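Local coordinates for uncharacterized protein (Staphylococcus aureus subsp. aureus, PDB 4H0A) that is of unknown function but belongs to the CAP (cysteine-rich secretory protein) family and joins a CAP domain to a CAP-associated N-terminal domain, at residues Y277-N280 and T284-H287; L142-L147 and W289-I294; S168-T173 and A178-Y183; N237-A242 and R313-L318. All blocks are in the same frame, centred on the assembly; numbering follows the deposited sequence.

Interaction 1: Y277-N280 and T284-H287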
loop_
_atom_site.group_PDB
_atom_site.type_symbol
_atom_site.label_atom_id
_atom_site.label_comp_id
_atom_site.label_asym_id
_atom_site.label_seq_id
_atom_site.Cartn_x
_atom_site.Cartn_y
_atom_site.Cartn_z
ATOM N N TYR A 277 6.364 11.096 1.536
ATOM C CA TYR A 277 7.600 11.278 0.758
ATOM C C TYR A 277 8.460 9.996 0.685
ATOM O O TYR A 277 8.573 9.261 1.660
ATOM C CB TYR A 277 8.441 12.423 1.363
ATOM C CG TYR A 277 9.766 12.637 0.658
ATOM C CD1 TYR A 277 9.813 12.954 -0.696
ATOM C CD2 TYR A 277 10.974 12.464 1.328
ATOM C CE1 TYR A 277 11.029 13.115 -1.363
ATOM C CE2 TYR A 277 12.195 12.632 0.675
ATOM C CZ TYR A 277 12.219 12.953 -0.675
ATOM O OH TYR A 277 13.408 13.124 -1.349
ATOM N N ALA A 278 9.066 9.758 -0.486
ATOM C CA ALA A 278 10.006 8.670 -0.784
ATOM C C ALA A 278 9.388 7.260 -0.752
ATOM O O ALA A 278 10.151 6.285 -0.759
ATOM C CB ALA A 278 11.199 8.730 0.168
ATOM N N PHE A 279 8.039 7.130 -0.789
ATOM C CA PHE A 279 7.402 5.813 -0.763
ATOM C C PHE A 279 7.490 5.154 -2.139
ATOM O O PHE A 279 7.453 5.838 -3.157
ATOM C CB PHE A 279 5.943 5.908 -0.291
ATOM C CG PHE A 279 5.834 6.184 1.191
ATOM C CD1 PHE A 279 5.823 5.144 2.105
ATOM C CD2 PHE A 279 5.780 7.484 1.672
ATOM C CE1 PHE A 279 5.743 5.398 3.479
ATOM C CE2 PHE A 279 5.701 7.735 3.044
ATOM C CZ PHE A 279 5.688 6.691 3.938
ATOM N N ASN A 280 7.649 3.828 -2.156
ATOM C CA ASN A 280 7.779 3.030 -3.382
ATOM C C ASN A 280 6.481 2.356 -3.800
ATOM O O ASN A 280 6.378 1.927 -4.947
ATOM C CB ASN A 280 8.832 1.930 -3.169
ATOM C CG ASN A 280 10.224 2.465 -2.960
ATOM O OD1 ASN A 280 10.618 3.470 -3.562
ATOM N ND2 ASN A 280 11.011 1.798 -2.123
ATOM N N THR A 284 2.637 0.385 1.448
ATOM C CA THR A 284 3.536 0.949 2.468
ATOM C C THR A 284 3.091 2.355 2.852
ATOM O O THR A 284 3.076 2.687 4.033
ATOM C CB THR A 284 4.997 0.961 1.993
ATOM O OG1 THR A 284 5.331 -0.348 1.558
ATOM C CG2 THR A 284 5.963 1.391 3.091
ATOM N N LEU A 285 2.766 3.182 1.866
ATOM C CA LEU A 285 2.276 4.540 2.118
ATOM C C LEU A 285 1.013 4.538 2.997
ATOM O O LEU A 285 0.930 5.322 3.932
ATOM C CB LEU A 285 1.946 5.232 0.779
ATOM C CG LEU A 285 1.287 6.602 0.922
ATOM C CD1 LEU A 285 2.285 7.655 1.367
ATOM C CD2 LEU A 285 0.616 6.957 -0.303
ATOM N N ILE A 286 0.014 3.710 2.648
ATOM C CA ILE A 286 -1.250 3.627 3.396
ATOM C C ILE A 286 -0.978 3.158 4.826
ATOM O O ILE A 286 -1.570 3.706 5.752
ATOM C CB ILE A 286 -2.268 2.720 2.663
ATOM C CG1 ILE A 286 -2.764 3.443 1.380
ATOM C CG2 ILE A 286 -3.451 2.309 3.591
ATOM C CD1 ILE A 286 -3.868 4.511 1.600
ATOM N N HIS A 287 -0.071 2.188 5.011
ATOM C CA HIS A 287 0.302 1.735 6.353
ATOM C C HIS A 287 0.825 2.912 7.202
ATOM O O HIS A 287 0.475 3.004 8.381
ATOM C CB HIS A 287 1.360 0.614 6.291
ATOM C CG HIS A 287 1.996 0.333 7.618
ATOM N ND1 HIS A 287 3.222 0.877 7.954
ATOM C CD2 HIS A 287 1.512 -0.343 8.684
ATOM C CE1 HIS A 287 3.464 0.481 9.191
ATOM N NE2 HIS A 287 2.458 -0.246 9.674
#
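Thr284 divides its two branches between a polar and an apolar neighbour: OG1 is hydrogen-bonded to OD1 of Asp281, just ahead of helix 282-290, while methyl CG2 meets the ring of Phe279. CG2 comes in at the edge of that ring, in its plane, with CG2 of Thr284 3.9 Å from CD1 of Phe279. The torsion explains the division, since CG2 stands opposite the backbone N and OG1 beside it (chi1 -53°). The next residue takes a face of the same ring. CD1 of Leu285 sits over it, displaced toward the rim, and its 3.9 Å distance from the Phe279 centroid, 26° off the ring normal, fits a CH-pi contact. The nearest pair is Leu285 CD1 to Phe279 CD2 at 3.5 Å, and the two side chains run at about a right angle to each other. This is the strand-to-helix connection of the CAP domain, an alpha-beta-alpha sandwich: the chain leaves strand 270-277 and enters helix 282-290, and Phe279 in the intervening loop turns back against the first turn of that helix. The CA atoms of Phe279 and Leu285 are 6.0 Å apart, so the ring lies close to the helix backbone as well, with Phe279 CD1 3.6 Å from Leu285 CA. No hydrogen bond links the two segments; all three touching residues are buried. Tyr316 of the central sheet touches both Phe279 and Leu285, and Leu209 of helix 201-219 also packs on Leu285. On the backbone side, the N of Tyr277 lies at the edge of the Phe279 ring, in its plane.

Interaction 2: L142-L147 and W289-I294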
loop_
_atom_site.group_PDB
_atom_site.type_symbol
_atom_site.label_atom_id
_atom_site.label_comp_id
_atom_site.label_asym_id
_atom_site.label_seq_id
_atom_site.Cartn_x
_atom_site.Cartn_y
_atom_site.Cartn_z
ATOM N N LEU A 142 6.730 -4.317 13.927
ATOM C CA LEU A 142 6.384 -5.662 14.412
ATOM C C LEU A 142 4.917 -5.828 14.768
ATOM O O LEU A 142 4.376 -6.931 14.632
ATOM C CB LEU A 142 7.208 -6.018 15.656
ATOM C CG LEU A 142 8.670 -6.266 15.402
ATOM C CD1 LEU A 142 9.444 -6.188 16.690
ATOM C CD2 LEU A 142 8.882 -7.624 14.756
ATOM N N LYS A 143 4.295 -4.765 15.276
ATOM C CA LYS A 143 2.897 -4.824 15.708
ATOM C C LYS A 143 1.923 -4.569 14.552
ATOM O O LYS A 143 0.839 -5.149 14.557
ATOM C CB LYS A 143 2.624 -3.800 16.833
ATOM C CG LYS A 143 2.572 -4.402 18.239
ATOM C CD LYS A 143 3.922 -4.864 18.757
ATOM C CE LYS A 143 3.825 -5.281 20.204
ATOM N NZ LYS A 143 5.100 -5.850 20.717
ATOM N N THR A 144 2.271 -3.676 13.604
ATOM C CA THR A 144 1.331 -3.262 12.554
ATOM C C THR A 144 1.781 -3.490 11.103
ATOM O O THR A 144 1.015 -3.165 10.198
ATOM C CB THR A 144 1.015 -1.778 12.770
ATOM O OG1 THR A 144 2.163 -0.987 12.430
ATOM C CG2 THR A 144 0.547 -1.496 14.218
ATOM N N GLN A 145 2.971 -4.059 10.875
ATOM C CA GLN A 145 3.482 -4.352 9.530
ATOM C C GLN A 145 4.325 -5.617 9.591
ATOM O O GLN A 145 5.376 -5.691 8.954
ATOM C CB GLN A 145 4.325 -3.158 9.055
ATOM C CG GLN A 145 4.385 -2.994 7.556
ATOM C CD GLN A 145 5.296 -1.864 7.140
ATOM O OE1 GLN A 145 5.986 -1.242 7.944
ATOM N NE2 GLN A 145 5.340 -1.590 5.864
ATOM N N THR A 146 3.880 -6.600 10.386
ATOM C CA THR A 146 4.639 -7.811 10.694
ATOM C C THR A 146 5.145 -8.519 9.452
ATOM O O THR A 146 4.355 -8.804 8.561
ATOM C CB THR A 146 3.794 -8.783 11.515
ATOM O OG1 THR A 146 2.980 -8.025 12.407
ATOM C CG2 THR A 146 4.653 -9.797 12.289
ATOM N N LEU A 147 6.459 -8.803 9.403
ATOM C CA LEU A 147 7.074 -9.552 8.306
ATOM C C LEU A 147 7.186 -10.991 8.775
ATOM O O LEU A 147 7.833 -11.233 9.793
ATOM C CB LEU A 147 8.443 -8.972 7.944
ATOM C CG LEU A 147 9.181 -9.644 6.777
ATOM C CD1 LEU A 147 8.354 -9.583 5.477
ATOM C CD2 LEU A 147 10.528 -8.984 6.542
ATOM N N TRP A 289 0.154 6.180 6.797
ATOM C CA TRP A 289 -0.964 7.087 7.098
ATOM C C TRP A 289 -1.910 6.460 8.133
ATOM O O TRP A 289 -2.335 7.150 9.061
ATOM C CB TRP A 289 -1.735 7.462 5.821
ATOM C CG TRP A 289 -0.992 8.382 4.899
ATOM C CD1 TRP A 289 0.245 8.925 5.091
ATOM C CD2 TRP A 289 -1.429 8.831 3.612
ATOM N NE1 TRP A 289 0.585 9.716 4.023
ATOM C CE2 TRP A 289 -0.404 9.643 3.079
ATOM C CE3 TRP A 289 -2.589 8.626 2.853
ATOM C CZ2 TRP A 289 -0.526 10.283 1.841
ATOM C CZ3 TRP A 289 -2.711 9.268 1.630
ATOM C CH2 TRP A 289 -1.687 10.082 1.135
HETATM N N MSE A 290 -2.194 5.153 8.011
HETATM C CA MSE A 290 -3.064 4.438 8.958
HETATM C C MSE A 290 -2.457 4.394 10.382
HETATM O O MSE A 290 -3.210 4.251 11.342
HETATM C CB MSE A 290 -3.323 2.985 8.487
HETATM C CG MSE A 290 -4.224 2.845 7.236
HETATM SE SE MSE A 290 -6.059 3.333 7.541
HETATM C CE MSE A 290 -6.541 2.102 8.943
ATOM N N ASN A 291 -1.111 4.508 10.521
ATOM C CA ASN A 291 -0.443 4.454 11.832
ATOM C C ASN A 291 -0.053 5.852 12.352
ATOM O O ASN A 291 0.711 5.965 13.311
ATOM C CB ASN A 291 0.754 3.513 11.764
ATOM C CG ASN A 291 0.301 2.075 11.722
ATOM O OD1 ASN A 291 0.348 1.375 12.722
ATOM N ND2 ASN A 291 -0.220 1.608 10.595
ATOM N N SER A 292 -0.654 6.905 11.771
ATOM C CA SER A 292 -0.533 8.290 12.204
ATOM C C SER A 292 -1.952 8.756 12.484
ATOM O O SER A 292 -2.747 8.812 11.548
ATOM C CB SER A 292 0.150 9.130 11.130
ATOM O OG SER A 292 0.010 10.517 11.392
ATOM N N ASP A 293 -2.302 9.007 13.764
ATOM C CA ASP A 293 -3.663 9.385 14.173
ATOM C C ASP A 293 -4.265 10.498 13.311
ATOM O O ASP A 293 -5.414 10.382 12.873
ATOM C CB ASP A 293 -3.677 9.834 15.645
ATOM C CG ASP A 293 -5.053 10.243 16.143
ATOM O OD1 ASP A 293 -5.974 9.392 16.114
ATOM O OD2 ASP A 293 -5.219 11.424 16.531
ATOM N N ILE A 294 -3.485 11.557 13.051
ATOM C CA ILE A 294 -3.966 12.699 12.273
ATOM C C ILE A 294 -4.262 12.255 10.815
ATOM O O ILE A 294 -5.326 12.589 10.290
ATOM C CB ILE A 294 -2.954 13.879 12.331
ATOM C CG1 ILE A 294 -2.715 14.384 13.787
ATOM C CG2 ILE A 294 -3.395 15.028 11.431
ATOM C CD1 ILE A 294 -3.950 14.941 14.539
#
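Thr144 and Asn291 meet side chain to side chain where two helices end, one from the CAP-associated N-terminal region and one from the CAP domain. Thr144 closes helix 139-144, before strand 145-150 of the antiparallel sheet, and Asn291 is the first residue past helix 282-290 to leave helical backbone angles. The whole contact buries 81 Å², and its tight part centres on a single oxygen. OD1 of Asn291 lies 3.0 Å from OG1 of Thr144 and 3.2 Å from its CB, so the carbonyl end of the amide rests against the branch point of the threonine. A hydrogen bond from OG1 to OD1 is possible but not settled, since its one proton has another acceptor within reach; OG1 is also hydrogen-bonded to O of Glu140 and to NE2 of His287. With OG1 tucked between backbone N and carbonyl carbon (chi1 71°), both branches border OD1 of Asn291, which is 3.2 Å from CG2 of Thr144. The other end of the Asn291 amide is held by the end of the preceding helix, ND2 bonding to O of His287, which would help to set the amide rotation that turns OD1 to the threonine. The backbones stay apart, CA of Thr144 8.0 Å from CA of Asn291, and no other residue pair touches across the segments; Lys143, Asp293 and Ile294 are exposed. Within 142-147 the turn is tied by OG1 of Thr146, 2.8 Å from O of Leu142 and 50° out of that carbonyl plane.

Interaction 3: S168-T173 and A178-Y183. With EDO (1,2-ethanediol), chain C.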
loop_
_atom_site.group_PDB
_atom_site.type_symbol
_atom_site.label_atom_id
_atom_site.label_comp_id
_atom_site.label_asym_id
_atom_site.label_seq_id
_atom_site.Cartn_x
_atom_site.Cartn_y
_atom_site.Cartn_z
ATOM N N SER A 168 -5.085 -6.095 5.878
ATOM C CA SER A 168 -4.686 -6.599 4.574
ATOM C C SER A 168 -3.424 -7.431 4.719
ATOM O O SER A 168 -2.762 -7.367 5.759
ATOM C CB SER A 168 -4.442 -5.416 3.633
ATOM O OG SER A 168 -3.522 -4.486 4.182
ATOM N N VAL A 169 -3.113 -8.246 3.715
ATOM C CA VAL A 169 -1.897 -9.066 3.721
ATOM C C VAL A 169 -1.249 -8.980 2.358
ATOM O O VAL A 169 -1.951 -9.022 1.345
ATOM C CB VAL A 169 -2.168 -10.548 4.093
ATOM C CG1 VAL A 169 -0.867 -11.361 4.097
ATOM C CG2 VAL A 169 -2.889 -10.661 5.435
ATOM N N ARG A 170 0.083 -8.882 2.321
ATOM C CA ARG A 170 0.819 -8.940 1.070
ATOM C C ARG A 170 1.755 -10.114 1.145
ATOM O O ARG A 170 2.641 -10.115 1.999
ATOM C CB ARG A 170 1.597 -7.650 0.747
ATOM C CG ARG A 170 2.536 -7.823 -0.474
ATOM C CD ARG A 170 2.857 -6.513 -1.148
ATOM N NE ARG A 170 3.619 -5.627 -0.271
ATOM C CZ ARG A 170 3.836 -4.337 -0.508
ATOM N NH1 ARG A 170 3.373 -3.769 -1.619
ATOM N NH2 ARG A 170 4.528 -3.607 0.353
ATOM N N PHE A 171 1.542 -11.136 0.293
ATOM C CA PHE A 171 2.465 -12.268 0.201
ATOM C C PHE A 171 3.448 -11.913 -0.891
ATOM O O PHE A 171 3.006 -11.456 -1.949
ATOM C CB PHE A 171 1.736 -13.577 -0.097
ATOM C CG PHE A 171 0.977 -14.129 1.086
ATOM C CD1 PHE A 171 -0.353 -13.800 1.290
ATOM C CD2 PHE A 171 1.574 -15.040 1.953
ATOM C CE1 PHE A 171 -1.066 -14.348 2.355
ATOM C CE2 PHE A 171 0.860 -15.586 3.016
ATOM C CZ PHE A 171 -0.454 -15.234 3.213
ATOM N N LEU A 172 4.759 -12.076 -0.663
ATOM C CA LEU A 172 5.737 -11.704 -1.688
ATOM C C LEU A 172 7.058 -12.447 -1.533
ATOM O O LEU A 172 7.357 -12.992 -0.473
ATOM C CB LEU A 172 5.984 -10.175 -1.696
ATOM C CG LEU A 172 6.833 -9.536 -0.566
ATOM C CD1 LEU A 172 6.900 -8.027 -0.755
ATOM C CD2 LEU A 172 6.269 -9.846 0.827
ATOM N N THR A 173 7.844 -12.465 -2.617
ATOM C CA THR A 173 9.149 -13.119 -2.614
ATOM C C THR A 173 10.194 -12.203 -2.007
ATOM O O THR A 173 9.993 -10.993 -1.914
ATOM C CB THR A 173 9.570 -13.514 -4.032
ATOM O OG1 THR A 173 9.772 -12.327 -4.796
ATOM C CG2 THR A 173 8.551 -14.417 -4.715
ATOM N N ALA A 178 13.195 -6.991 -1.335
ATOM C CA ALA A 178 14.428 -6.194 -1.482
ATOM C C ALA A 178 14.199 -4.971 -2.384
ATOM O O ALA A 178 14.750 -3.899 -2.133
ATOM C CB ALA A 178 15.545 -7.043 -2.069
ATOM N N ASP A 179 13.383 -5.131 -3.427
ATOM C CA ASP A 179 13.077 -4.044 -4.345
ATOM C C ASP A 179 12.200 -2.973 -3.655
ATOM O O ASP A 179 12.531 -1.792 -3.731
ATOM C CB ASP A 179 12.396 -4.611 -5.589
ATOM C CG ASP A 179 12.318 -3.638 -6.739
ATOM O OD1 ASP A 179 11.332 -2.885 -6.806
ATOM O OD2 ASP A 179 13.238 -3.647 -7.583
ATOM N N ILE A 180 11.123 -3.373 -2.956
ATOM C CA ILE A 180 10.257 -2.422 -2.242
ATOM C C ILE A 180 11.020 -1.790 -1.083
ATOM O O ILE A 180 10.896 -0.583 -0.884
ATOM C CB ILE A 180 8.939 -3.077 -1.721
ATOM C CG1 ILE A 180 8.056 -3.491 -2.890
ATOM C CG2 ILE A 180 8.174 -2.118 -0.767
ATOM C CD1 ILE A 180 6.805 -4.269 -2.516
ATOM N N GLU A 181 11.786 -2.605 -0.315
ATOM C CA GLU A 181 12.533 -2.170 0.874
ATOM C C GLU A 181 11.575 -1.456 1.859
ATOM O O GLU A 181 11.732 -0.264 2.115
ATOM C CB GLU A 181 13.700 -1.262 0.428
ATOM C CG GLU A 181 14.740 -0.978 1.496
ATOM C CD GLU A 181 15.793 0.017 1.047
ATOM O OE1 GLU A 181 16.289 -0.116 -0.095
ATOM O OE2 GLU A 181 16.133 0.921 1.843
ATOM N N PRO A 182 10.524 -2.144 2.365
ATOM C CA PRO A 182 9.550 -1.451 3.234
ATOM C C PRO A 182 10.012 -1.200 4.671
ATOM O O PRO A 182 9.288 -0.534 5.415
ATOM C CB PRO A 182 8.313 -2.358 3.201
ATOM C CG PRO A 182 8.743 -3.646 2.597
ATOM C CD PRO A 182 10.172 -3.564 2.169
ATOM N N TYR A 183 11.189 -1.713 5.071
ATOM C CA TYR A 183 11.738 -1.507 6.405
ATOM C C TYR A 183 13.131 -0.916 6.292
ATOM O O TYR A 183 13.756 -0.968 5.226
ATOM C CB TYR A 183 11.784 -2.826 7.183
ATOM C CG TYR A 183 10.517 -3.640 7.085
ATOM C CD1 TYR A 183 9.434 -3.379 7.913
ATOM C CD2 TYR A 183 10.393 -4.666 6.155
ATOM C CE1 TYR A 183 8.259 -4.119 7.823
ATOM C CE2 TYR A 183 9.223 -5.414 6.055
ATOM C CZ TYR A 183 8.159 -5.138 6.893
ATOM O OH TYR A 183 7.026 -5.907 6.811
HETATM C C1 EDO C . 1.625 -3.441 -4.602
HETATM O O1 EDO C . 1.630 -4.648 -3.860
HETATM C C2 EDO C . 2.756 -3.618 -5.649
HETATM O O2 EDO C . 2.899 -2.454 -6.428
#
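Arg170 lays one face of its guanidinium under the end of Ile180, whose CD1 stands 3.5 Å above the guanidinium plane, displaced toward the rim. The methyl CD1 of Ile180 is equally near to CZ and NH1 of Arg170, 3.6 Å from each. A bend in the arginine chain at chi3 (65°) turns the group flat beneath this methyl, and the two side chains arrive from opposite directions. Polar partners are arranged otherwise: NH1 forms a salt bridge with OD2 of Asp281, and NE is hydrogen-bonded to OE1 of Gln156. NH1 also donates to O1 of a 1,2-ethanediol, probably from the crystallisation liquor, at 3.0 Å with an N-H...O angle of 156°; C1 of the diol lies at the edge of the guanidinium, in its plane. Such bonds would limit rotation of the group while its face carries apolar contact. Leu172, two residues along, adds a looser touch, its CD1 4.2 Å from CD1 of Ile180. Thr173, the N-cap residue, starts the helix directly after the strand. The arrangement is that of a beta-alpha unit, strand 166-172 of the seven-stranded antiparallel sheet followed by helix 174-180, within the CAP-associated N-terminal domain.

Interaction 4: N237-A242 and R313-L318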
loop_
_atom_site.group_PDB
_atom_site.type_symbol
_atom_site.label_atom_id
_atom_site.label_comp_id
_atom_site.label_asym_id
_atom_site.label_seq_id
_atom_site.Cartn_x
_atom_site.Cartn_y
_atom_site.Cartn_z
ATOM N N ASN A 237 -0.965 20.716 -8.698
ATOM C CA ASN A 237 -0.336 22.046 -8.635
ATOM C C ASN A 237 0.317 22.278 -7.302
ATOM O O ASN A 237 1.417 22.834 -7.254
ATOM C CB ASN A 237 -1.349 23.175 -8.885
ATOM C CG ASN A 237 -1.566 23.477 -10.333
ATOM O OD1 ASN A 237 -0.732 23.166 -11.182
ATOM N ND2 ASN A 237 -2.681 24.101 -10.659
ATOM N N ASN A 238 -0.343 21.862 -6.215
ATOM C CA ASN A 238 0.204 22.034 -4.870
ATOM C C ASN A 238 1.492 21.236 -4.738
ATOM O O ASN A 238 2.478 21.739 -4.208
ATOM C CB ASN A 238 -0.816 21.605 -3.803
ATOM C CG ASN A 238 -0.487 22.023 -2.400
ATOM O OD1 ASN A 238 0.384 22.864 -2.149
ATOM N ND2 ASN A 238 -1.226 21.479 -1.450
ATOM N N LEU A 239 1.510 20.033 -5.305
ATOM C CA LEU A 239 2.691 19.185 -5.246
ATOM C C LEU A 239 3.822 19.734 -6.103
ATOM O O LEU A 239 4.967 19.773 -5.654
ATOM C CB LEU A 239 2.338 17.767 -5.698
ATOM C CG LEU A 239 3.334 16.685 -5.364
ATOM C CD1 LEU A 239 3.696 16.725 -3.888
ATOM C CD2 LEU A 239 2.761 15.322 -5.703
ATOM N N TYR A 240 3.496 20.169 -7.327
ATOM C CA TYR A 240 4.463 20.768 -8.242
ATOM C C TYR A 240 5.049 22.059 -7.643
ATOM O O TYR A 240 6.265 22.251 -7.692
ATOM C CB TYR A 240 3.793 21.066 -9.595
ATOM C CG TYR A 240 4.766 21.460 -10.680
ATOM C CD1 TYR A 240 5.150 22.783 -10.850
ATOM C CD2 TYR A 240 5.291 20.510 -11.551
ATOM C CE1 TYR A 240 6.055 23.153 -11.841
ATOM C CE2 TYR A 240 6.190 20.867 -12.554
ATOM C CZ TYR A 240 6.557 22.194 -12.709
ATOM O OH TYR A 240 7.446 22.536 -13.704
ATOM N N GLU A 241 4.191 22.934 -7.076
ATOM C CA GLU A 241 4.639 24.199 -6.469
ATOM C C GLU A 241 5.451 23.966 -5.197
ATOM O O GLU A 241 6.364 24.742 -4.924
ATOM C CB GLU A 241 3.454 25.135 -6.149
ATOM C CG GLU A 241 2.907 25.868 -7.364
ATOM C CD GLU A 241 3.726 27.071 -7.799
ATOM O OE1 GLU A 241 3.826 28.041 -7.013
ATOM O OE2 GLU A 241 4.254 27.052 -8.935
ATOM N N ALA A 242 5.111 22.930 -4.410
ATOM C CA ALA A 242 5.825 22.625 -3.167
ATOM C C ALA A 242 7.265 22.152 -3.432
ATOM O O ALA A 242 8.146 22.446 -2.621
ATOM C CB ALA A 242 5.071 21.569 -2.372
ATOM N N ARG A 313 6.912 10.907 -8.750
ATOM C CA ARG A 313 8.217 10.410 -8.335
ATOM C C ARG A 313 8.121 9.882 -6.892
ATOM O O ARG A 313 7.398 8.902 -6.669
ATOM C CB ARG A 313 9.324 11.476 -8.532
ATOM N N ASP A 314 8.757 10.565 -5.922
ATOM C CA ASP A 314 8.806 10.137 -4.532
ATOM C C ASP A 314 7.596 10.611 -3.703
ATOM O O ASP A 314 7.414 10.101 -2.597
ATOM C CB ASP A 314 10.116 10.667 -3.910
ATOM C CG ASP A 314 11.338 9.833 -4.248
ATOM O OD1 ASP A 314 11.306 9.114 -5.275
ATOM O OD2 ASP A 314 12.336 9.910 -3.493
ATOM N N TYR A 315 6.765 11.548 -4.211
ATOM C CA TYR A 315 5.668 12.105 -3.422
ATOM C C TYR A 315 4.273 11.544 -3.735
ATOM O O TYR A 315 3.949 11.254 -4.882
ATOM C CB TYR A 315 5.605 13.619 -3.603
ATOM C CG TYR A 315 6.675 14.396 -2.867
ATOM C CD1 TYR A 315 6.419 14.968 -1.625
ATOM C CD2 TYR A 315 7.907 14.651 -3.457
ATOM C CE1 TYR A 315 7.382 15.729 -0.963
ATOM C CE2 TYR A 315 8.878 15.414 -2.807
ATOM C CZ TYR A 315 8.610 15.959 -1.561
ATOM O OH TYR A 315 9.557 16.701 -0.885
ATOM N N TYR A 316 3.434 11.486 -2.688
ATOM C CA TYR A 316 2.034 11.082 -2.729
ATOM C C TYR A 316 1.220 12.134 -2.008
ATOM O O TYR A 316 1.528 12.417 -0.865
ATOM C CB TYR A 316 1.848 9.725 -2.041
ATOM C CG TYR A 316 2.259 8.527 -2.867
ATOM C CD1 TYR A 316 3.588 8.117 -2.923
ATOM C CD2 TYR A 316 1.307 7.720 -3.476
ATOM C CE1 TYR A 316 3.961 6.967 -3.617
ATOM C CE2 TYR A 316 1.666 6.570 -4.171
ATOM C CZ TYR A 316 2.995 6.193 -4.238
ATOM O OH TYR A 316 3.318 5.047 -4.925
ATOM N N SER A 317 0.198 12.710 -2.642
ATOM C CA SER A 317 -0.665 13.716 -2.009
ATOM C C SER A 317 -2.120 13.333 -2.211
ATOM O O SER A 317 -2.478 12.963 -3.324
ATOM C CB SER A 317 -0.401 15.093 -2.605
ATOM O OG SER A 317 -1.393 16.026 -2.208
ATOM N N LEU A 318 -2.957 13.421 -1.156
ATOM C CA LEU A 318 -4.385 13.108 -1.256
ATOM C C LEU A 318 -5.180 14.141 -0.482
ATOM O O LEU A 318 -5.050 14.228 0.739
ATOM C CB LEU A 318 -4.675 11.690 -0.730
ATOM C CG LEU A 318 -6.071 11.109 -1.025
ATOM C CD1 LEU A 318 -6.348 11.027 -2.546
ATOM C CD2 LEU A 318 -6.219 9.728 -0.413
#
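Leu239 carries the helix side of this contact, meeting Tyr315 and Ser317 where helix 229-242 covers one face of the central sheet of the alpha-beta-alpha CAP sandwich. Along the helix, Asn237 and Asn238 come first and contribute backbone: their O atoms accept the regular helical bonds from N of Glu241 and N of Ala242. Leu239 follows, its CA 7.2 Å from that of Ser317. With CG opposite the backbone N (chi1 -165°), its side chain extends toward the strand and parts into two methyls. CD1 of Leu239 is 3.7 Å from CB of Tyr315 and 3.9 Å from its CG, so the leucine meets the root of the tyrosine and lies obliquely to the ring. CD2 of Leu239 also reaches CB of Tyr315, at 3.9 Å. Asp310 and Met312 of the neighbouring strand 306-312 touch the same leucine. Further along, Ala242 points the same way and, like Leu239, touches Phe252 in a loop; it makes no contact with 313-318. Strand alternation explains the partners: Tyr315 and Ser317 direct CB toward this helix, whereas Tyr316 directs its own away, to the face covered by helices 201-219 and 282-290. The Tyr315 ring meets that of Tyr277, with planes at about 45°. At the far end the touch is apolar and loose: Leu239 CD2 lies 4.4 Å from CB of Ser317, whose OG is hydrogen-bonded to NE2 of Gln273.

Interaction 1 is central to the set, its centre about 12 Å from those of interactions 2 and 3 and about 13 Å from that of interaction 4. Helix 282-290 serves both interactions 1 and 2, and NE2 of His287 lies 2.9 Å from OG1 of Thr144, probably hydrogen-bonded. Interaction 3 joins interaction 1 between the CAP-associated N-terminal and CAP family regions through ND2 of Asn280 and O of Ile180, 2.7 Å apart, and joins interaction 2 through OH of Tyr183 and O of Gln145, also 2.7 Å apart. Toward interaction 4 the link is apolar: Leu285 CD2 lies 3.3 Å from Tyr316 CD2. Interactions 3 and 4 do not touch, their nearest atoms being about 9 Å apart; the ethanediol lies beside Arg170 of interaction 3.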